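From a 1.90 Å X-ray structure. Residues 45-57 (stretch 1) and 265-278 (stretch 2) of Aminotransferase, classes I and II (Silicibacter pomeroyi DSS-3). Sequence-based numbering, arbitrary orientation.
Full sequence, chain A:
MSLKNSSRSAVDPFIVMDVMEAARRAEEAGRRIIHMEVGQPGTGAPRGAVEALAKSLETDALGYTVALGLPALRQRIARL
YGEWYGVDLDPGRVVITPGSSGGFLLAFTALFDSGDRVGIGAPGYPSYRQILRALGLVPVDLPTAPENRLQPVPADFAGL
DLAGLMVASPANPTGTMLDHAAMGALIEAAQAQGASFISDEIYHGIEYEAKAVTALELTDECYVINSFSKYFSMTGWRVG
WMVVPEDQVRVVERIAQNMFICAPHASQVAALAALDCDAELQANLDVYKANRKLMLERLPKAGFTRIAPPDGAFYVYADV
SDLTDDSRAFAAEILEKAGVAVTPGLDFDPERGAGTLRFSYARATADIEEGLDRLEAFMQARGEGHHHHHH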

ATOM      1  N   ALA A  45     -11.129   0.504  13.447  1.00 22.15           N
ATOM      2  CA  ALA A  45     -11.747  -0.798  13.217  1.00 22.77           C
ATOM      3  C   ALA A  45     -13.265  -0.695  13.201  1.00 22.50           C
ATOM      4  O   ALA A  45     -13.869   0.072  13.972  1.00 22.37           O
ATOM      5  CB  ALA A  45     -11.297  -1.804  14.251  1.00 21.47           C
ATOM      6  N   PRO A  46     -13.903  -1.470  12.326  1.00 22.55           N
ATOM      7  CA  PRO A  46     -15.347  -1.401  12.249  1.00 23.18           C
ATOM      8  C   PRO A  46     -16.024  -1.833  13.567  1.00 23.93           C
ATOM      9  O   PRO A  46     -15.464  -2.606  14.342  1.00 22.58           O
ATOM     10  CB  PRO A  46     -15.682  -2.339  11.102  1.00 22.96           C
ATOM     11  CG  PRO A  46     -14.511  -3.251  10.995  1.00 22.70           C
ATOM     12  CD  PRO A  46     -13.334  -2.469  11.408  1.00 23.38           C
ATOM     13  N   ARG A  47     -17.204  -1.292  13.828  1.00 24.40           N
ATOM     14  CA  ARG A  47     -17.907  -1.530  15.108  1.00 25.46           C
ATOM     15  C   ARG A  47     -18.073  -3.021  15.450  1.00 25.52           C
ATOM     16  O   ARG A  47     -17.868  -3.403  16.588  1.00 24.93           O
ATOM     17  CB  ARG A  47     -19.277  -0.841  15.109  1.00 25.50           C
ATOM     18  N   GLY A  48     -18.410  -3.845  14.457  1.00 26.26           N
ATOM     19  CA  GLY A  48     -18.556  -5.305  14.647  1.00 26.18           C
ATOM     20  C   GLY A  48     -17.275  -6.002  15.089  1.00 26.82           C
ATOM     21  O   GLY A  48     -17.295  -6.912  15.912  1.00 26.80           O
ATOM     22  N   ALA A  49     -16.151  -5.574  14.532  1.00 25.75           N
ATOM     23  CA  ALA A  49     -14.845  -6.015  14.980  1.00 25.70           C
ATOM     24  C   ALA A  49     -14.579  -5.638  16.435  1.00 25.38           C
ATOM     25  O   ALA A  49     -14.086  -6.453  17.208  1.00 25.17           O
ATOM     26  CB  ALA A  49     -13.734  -5.429  14.051  1.00 24.61           C
ATOM     27  N   VAL A  50     -14.907  -4.399  16.805  1.00 25.84           N
ATOM     28  CA  VAL A  50     -14.677  -3.917  18.175  1.00 25.92           C
ATOM     29  C   VAL A  50     -15.567  -4.655  19.172  1.00 26.41           C
ATOM     30  O   VAL A  50     -15.112  -5.061  20.244  1.00 25.64           O
ATOM     31  CB  VAL A  50     -14.922  -2.400  18.322  1.00 25.87           C
ATOM     32  CG1 VAL A  50     -14.776  -1.995  19.787  1.00 26.68           C
ATOM     33  CG2 VAL A  50     -13.957  -1.588  17.440  1.00 25.63           C
ATOM     34  N   GLU A  51     -16.831  -4.786  18.817  1.00 27.37           N
ATOM     35  CA  GLU A  51     -17.776  -5.597  19.585  1.00 29.24           C
ATOM     36  C   GLU A  51     -17.275  -7.030  19.831  1.00 28.78           C
ATOM     37  O   GLU A  51     -17.281  -7.512  20.975  1.00 29.16           O
ATOM     38  CB  GLU A  51     -19.144  -5.583  18.905  1.00 29.04           C
ATOM     39  CG  GLU A  51     -19.889  -4.222  19.037  1.00 32.13           C
ATOM     40  CD  GLU A  51     -21.177  -4.107  18.167  1.00 33.15           C
ATOM     41  OE1 GLU A  51     -21.466  -5.027  17.344  1.00 39.03           O
ATOM     42  OE2 GLU A  51     -21.881  -3.072  18.300  1.00 36.43           O
ATOM     43  N   ALA A  52     -16.817  -7.703  18.774  1.00 28.15           N
ATOM     44  CA  ALA A  52     -16.350  -9.077  18.857  1.00 28.42           C
ATOM     45  C   ALA A  52     -15.211  -9.241  19.824  1.00 28.15           C
ATOM     46  O   ALA A  52     -15.187 -10.203  20.589  1.00 28.34           O
ATOM     47  CB  ALA A  52     -15.922  -9.616  17.483  1.00 27.78           C
ATOM     48  N   LEU A  53     -14.231  -8.351  19.752  1.00 27.99           N
ATOM     49  CA  LEU A  53     -13.136  -8.378  20.692  1.00 27.74           C
ATOM     50  C   LEU A  53     -13.592  -8.073  22.120  1.00 28.51           C
ATOM     51  O   LEU A  53     -13.161  -8.744  23.051  1.00 27.71           O
ATOM     52  CB  LEU A  53     -12.038  -7.387  20.284  1.00 27.78           C
ATOM     53  CG  LEU A  53     -10.837  -7.306  21.227  1.00 27.93           C
ATOM     54  CD1 LEU A  53     -10.173  -8.715  21.433  1.00 26.85           C
ATOM     55  CD2 LEU A  53      -9.813  -6.299  20.729  1.00 27.09           C
ATOM     56  N   ALA A  54     -14.404  -7.020  22.284  1.00 29.26           N
ATOM     57  CA  ALA A  54     -14.899  -6.646  23.606  1.00 30.36           C
ATOM     58  C   ALA A  54     -15.582  -7.847  24.293  1.00 30.55           C
ATOM     59  O   ALA A  54     -15.400  -8.068  25.478  1.00 30.70           O
ATOM     60  CB  ALA A  54     -15.853  -5.426  23.519  1.00 29.38           C
ATOM     61  N   LYS A  55     -16.357  -8.616  23.532  1.00 31.62           N
ATOM     62  CA  LYS A  55     -17.041  -9.804  24.048  1.00 32.03           C
ATOM     63  C   LYS A  55     -16.049 -10.861  24.477  1.00 33.55           C
ATOM     64  O   LYS A  55     -16.157 -11.422  25.580  1.00 33.48           O
ATOM     65  CB  LYS A  55     -17.975 -10.387  22.982  1.00 31.90           C
ATOM     66  N   SER A  56     -15.086 -11.147  23.611  1.00 34.68           N
ATOM     67  CA  SER A  56     -14.080 -12.161  23.903  1.00 36.78           C
ATOM     68  C   SER A  56     -13.281 -11.818  25.148  1.00 37.44           C
ATOM     69  O   SER A  56     -12.953 -12.711  25.933  1.00 37.55           O
ATOM     70  CB  SER A  56     -13.135 -12.374  22.719  1.00 36.86           C
ATOM     71  OG  SER A  56     -12.270 -11.269  22.558  1.00 40.86           O
ATOM     72  N   LEU A  57     -12.970 -10.534  25.333  1.00 38.20           N
ATOM     73  CA  LEU A  57     -12.270 -10.089  26.547  1.00 39.05           C
ATOM     74  C   LEU A  57     -13.115 -10.368  27.786  1.00 40.05           C
ATOM     75  O   LEU A  57     -12.574 -10.717  28.826  1.00 40.21           O
ATOM     76  CB  LEU A  57     -11.936  -8.596  26.503  1.00 38.53           C
ATOM     77  CG  LEU A  57     -10.895  -8.099  25.496  1.00 39.05           C
ATOM     78  CD1 LEU A  57     -10.667  -6.580  25.647  1.00 38.24           C
ATOM     79  CD2 LEU A  57      -9.584  -8.856  25.646  1.00 39.24           C
ATOM     80  N   HIS A 265      -3.702 -12.837  18.975  1.00 28.58           N
ATOM     81  CA  HIS A 265      -5.013 -13.495  18.908  1.00 28.32           C
ATOM     82  C   HIS A 265      -6.145 -12.470  19.004  1.00 26.47           C
ATOM     83  O   HIS A 265      -7.143 -12.605  18.330  1.00 26.26           O
ATOM     84  CB  HIS A 265      -5.184 -14.583  19.986  1.00 29.98           C
ATOM     85  CG  HIS A 265      -6.471 -15.364  19.867  1.00 31.91           C
ATOM     86  ND1 HIS A 265      -7.559 -15.146  20.686  1.00 38.78           N
ATOM     87  CD2 HIS A 265      -6.838 -16.354  19.017  1.00 37.43           C
ATOM     88  CE1 HIS A 265      -8.536 -15.976  20.354  1.00 39.57           C
ATOM     89  NE2 HIS A 265      -8.123 -16.723  19.345  1.00 38.32           N
ATOM     90  N   ALA A 266      -5.982 -11.435  19.821  1.00 25.64           N
ATOM     91  CA  ALA A 266      -7.012 -10.388  19.935  1.00 24.82           C
ATOM     92  C   ALA A 266      -7.325  -9.782  18.566  1.00 24.29           C
ATOM     93  O   ALA A 266      -8.490  -9.603  18.188  1.00 24.79           O
ATOM     94  CB  ALA A 266      -6.563  -9.303  20.918  1.00 25.40           C
ATOM     95  N   SER A 267      -6.282  -9.459  17.820  1.00 24.07           N
ATOM     96  CA  SER A 267      -6.437  -8.930  16.473  1.00 23.28           C
ATOM     97  C   SER A 267      -7.096  -9.913  15.510  1.00 23.20           C
ATOM     98  O   SER A 267      -7.852  -9.508  14.656  1.00 22.07           O
ATOM     99  CB  SER A 267      -5.075  -8.517  15.923  1.00 23.63           C
ATOM    100  OG  SER A 267      -4.532  -7.493  16.724  1.00 22.83           O
ATOM    101  N   GLN A 268      -6.810 -11.205  15.649  1.00 23.43           N
ATOM    102  CA  GLN A 268      -7.430 -12.231  14.806  1.00 23.57           C
ATOM    103  C   GLN A 268      -8.938 -12.406  15.020  1.00 23.74           C
ATOM    104  O   GLN A 268      -9.680 -12.632  14.043  1.00 23.41           O
ATOM    105  CB  GLN A 268      -6.752 -13.594  15.008  1.00 23.70           C
ATOM    106  CG  GLN A 268      -5.343 -13.662  14.493  1.00 24.33           C
ATOM    107  CD  GLN A 268      -4.801 -15.068  14.421  1.00 23.78           C
ATOM    108  OE1 GLN A 268      -5.281 -15.875  13.644  1.00 23.24           O
ATOM    109  NE2 GLN A 268      -3.740 -15.339  15.176  1.00 26.16           N
ATOM    110  N   VAL A 269      -9.362 -12.310  16.284  1.00 23.69           N
ATOM    111  CA  VAL A 269     -10.793 -12.264  16.673  1.00 23.71           C
ATOM    112  C   VAL A 269     -11.491 -11.077  16.003  1.00 23.13           C
ATOM    113  O   VAL A 269     -12.537 -11.233  15.368  1.00 22.92           O
ATOM    114  CB  VAL A 269     -10.964 -12.155  18.219  1.00 23.79           C
ATOM    115  CG1 VAL A 269     -12.433 -11.977  18.610  1.00 24.90           C
ATOM    116  CG2 VAL A 269     -10.376 -13.390  18.883  1.00 25.84           C
ATOM    117  N   ALA A 270     -10.901  -9.893  16.130  1.00 22.43           N
ATOM    118  CA  ALA A 270     -11.478  -8.698  15.499  1.00 21.77           C
ATOM    119  C   ALA A 270     -11.562  -8.816  13.964  1.00 21.19           C
ATOM    120  O   ALA A 270     -12.548  -8.384  13.374  1.00 20.96           O
ATOM    121  CB  ALA A 270     -10.697  -7.463  15.916  1.00 22.57           C
ATOM    122  N   ALA A 271     -10.529  -9.392  13.334  1.00 19.98           N
ATOM    123  CA  ALA A 271     -10.462  -9.440  11.871  1.00 21.14           C
ATOM    124  C   ALA A 271     -11.507 -10.396  11.334  1.00 20.71           C
ATOM    125  O   ALA A 271     -12.166 -10.137  10.327  1.00 21.74           O
ATOM    126  CB  ALA A 271      -9.047  -9.847  11.408  1.00 20.09           C
ATOM    127  N   LEU A 272     -11.674 -11.525  12.013  1.00 21.85           N
ATOM    128  CA  LEU A 272     -12.752 -12.433  11.682  1.00 22.31           C
ATOM    129  C   LEU A 272     -14.078 -11.710  11.580  1.00 21.93           C
ATOM    130  O   LEU A 272     -14.844 -11.889  10.619  1.00 22.73           O
ATOM    131  CB  LEU A 272     -12.843 -13.529  12.759  1.00 23.02           C
ATOM    132  CG  LEU A 272     -13.881 -14.624  12.576  1.00 22.68           C
ATOM    133  CD1 LEU A 272     -13.764 -15.273  11.203  1.00 25.29           C
ATOM    134  CD2 LEU A 272     -13.688 -15.655  13.734  1.00 23.90           C
ATOM    135  N   ALA A 273     -14.364 -10.890  12.575  1.00 21.84           N
ATOM    136  CA  ALA A 273     -15.617 -10.151  12.597  1.00 22.31           C
ATOM    137  C   ALA A 273     -15.651  -9.036  11.528  1.00 22.26           C
ATOM    138  O   ALA A 273     -16.686  -8.804  10.913  1.00 23.29           O
ATOM    139  CB  ALA A 273     -15.858  -9.581  13.987  1.00 21.62           C
ATOM    140  N   ALA A 274     -14.528  -8.349  11.329  1.00 22.57           N
ATOM    141  CA  ALA A 274     -14.437  -7.228  10.366  1.00 22.80           C
ATOM    142  C   ALA A 274     -14.852  -7.664   8.983  1.00 23.66           C
ATOM    143  O   ALA A 274     -15.494  -6.903   8.228  1.00 23.72           O
ATOM    144  CB  ALA A 274     -13.024  -6.700  10.323  1.00 22.64           C
ATOM    145  N   LEU A 275     -14.517  -8.914   8.661  1.00 24.16           N
ATOM    146  CA  LEU A 275     -14.854  -9.492   7.359  1.00 25.05           C
ATOM    147  C   LEU A 275     -16.358  -9.529   7.091  1.00 25.60           C
ATOM    148  O   LEU A 275     -16.788  -9.565   5.936  1.00 25.47           O
ATOM    149  CB  LEU A 275     -14.238 -10.890   7.239  1.00 25.14           C
ATOM    150  CG  LEU A 275     -12.732 -10.881   6.947  1.00 24.32           C
ATOM    151  CD1 LEU A 275     -12.019 -12.124   7.519  1.00 23.90           C
ATOM    152  CD2 LEU A 275     -12.507 -10.741   5.439  1.00 26.22           C
ATOM    153  N   ASP A 276     -17.162  -9.524   8.154  1.00 26.75           N
ATOM    154  CA  ASP A 276     -18.624  -9.461   7.996  1.00 27.46           C
ATOM    155  C   ASP A 276     -19.215  -8.056   8.198  1.00 27.31           C
ATOM    156  O   ASP A 276     -20.439  -7.909   8.198  1.00 28.19           O
ATOM    157  CB  ASP A 276     -19.298 -10.439   8.935  1.00 27.82           C
ATOM    158  CG  ASP A 276     -18.966 -11.860   8.604  1.00 29.26           C
ATOM    159  OD1 ASP A 276     -18.904 -12.190   7.397  1.00 32.44           O
ATOM    160  OD2 ASP A 276     -18.746 -12.636   9.550  1.00 29.38           O
ATOM    161  N   CYS A 277     -18.369  -7.030   8.342  1.00 27.01           N
ATOM    162  CA  CYS A 277     -18.832  -5.636   8.532  1.00 27.12           C
ATOM    163  C   CYS A 277     -18.969  -4.884   7.203  1.00 27.70           C
ATOM    164  O   CYS A 277     -18.613  -3.706   7.088  1.00 27.77           O
ATOM    165  CB  CYS A 277     -17.900  -4.866   9.475  1.00 26.66           C
ATOM    166  SG  CYS A 277     -17.846  -5.487  11.165  1.00 25.67           S
ATOM    167  N   ASP A 278     -19.498  -5.578   6.210  1.00 28.89           N
ATOM    168  CA  ASP A 278     -19.661  -5.049   4.840  1.00 29.49           C
ATOM    169  C   ASP A 278     -20.341  -3.687   4.793  1.00 28.44           C
ATOM    170  O   ASP A 278     -19.885  -2.798   4.088  1.00 28.56           O
ATOM    171  CB  ASP A 278     -20.457  -6.041   3.973  1.00 30.39           C
ATOM    172  CG  ASP A 278     -19.888  -7.458   4.020  1.00 33.36           C
ATOM    173  OD1 ASP A 278     -18.985  -7.776   3.208  1.00 35.61           O
ATOM    174  OD2 ASP A 278     -20.364  -8.263   4.856  1.00 35.19           O
TER

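The two stretches, more than 200 residues apart in sequence, meet in a close, alanine-rich helix-to-helix packing that is held by apolar contact, with no hydrogen bond crossing between them. The helix 47-57 and the helix of the second stretch run in roughly opposing directions, at 139° between their N-to-C vectors, and their axes approach to 7.5 Å. So short a separation requires small residues at the crossing, and the sequence supplies them: the nearest CA atoms, those of A49 and A270, lie 4.3 Å apart, and the contact buries 473 Å² summed over both sides. A49, A270 and A274 are buried, as is P46, all of them small and apolar.

A49 sits at the centre of this crossing. Its CA-to-CB bond points sideways, yet at this spacing the methyl still reaches the neighbouring backbone, with A49 CB 3.3 Å from A270 O. The same methyl is 4.1 Å from A270 CB and 4.0 Å from A274 CB. One helical turn on, A52 points toward the other stretch and meets A273, which points back; A52 CB and A273 CB are 3.5 Å apart, a tight methyl-to-methyl contact. A273 CB also packs against backbone, 3.8 Å from A49 CA and 3.6 Å from G48 O.

G48 suits its place because it has no side chain. Its CA lies 3.6 Å from C277 SG, and an ideal CB built on G48 would fall 2.5 Å from that sulfur, a clash. C277, in the m rotamer (chi1 -64°), thus lays its SG over the bare start of the first helix, also 3.8 Å from A49 N. Just before that helix, at its N-cap position, P46 closes this end of the contact: P46 CB is 3.7 Å from C277 CB, and P46 CG is 3.8 Å from A274 CB. A type I turn runs from A274 to C277, and both of these residues touch P46.

Toward the other end, larger side chains take over. V269, chi1 t, points toward the first helix and places CG1 3.8 Å from A52 O and 4.2 Å from L53 N, so that one methyl covers a stretch of backbone. L53 starts sideways, but its side chain (chi1 t, chi2 p) brings CD1 to 3.7 Å from A266 CB, and it has the largest area covered by the other stretch. S56 lies at the margin, where OG comes 4.0 Å from V269 CG1; its hydroxyl is occupied within its own helix, donating a hydrogen bond from S56 OG to L53 O at 2.7 Å.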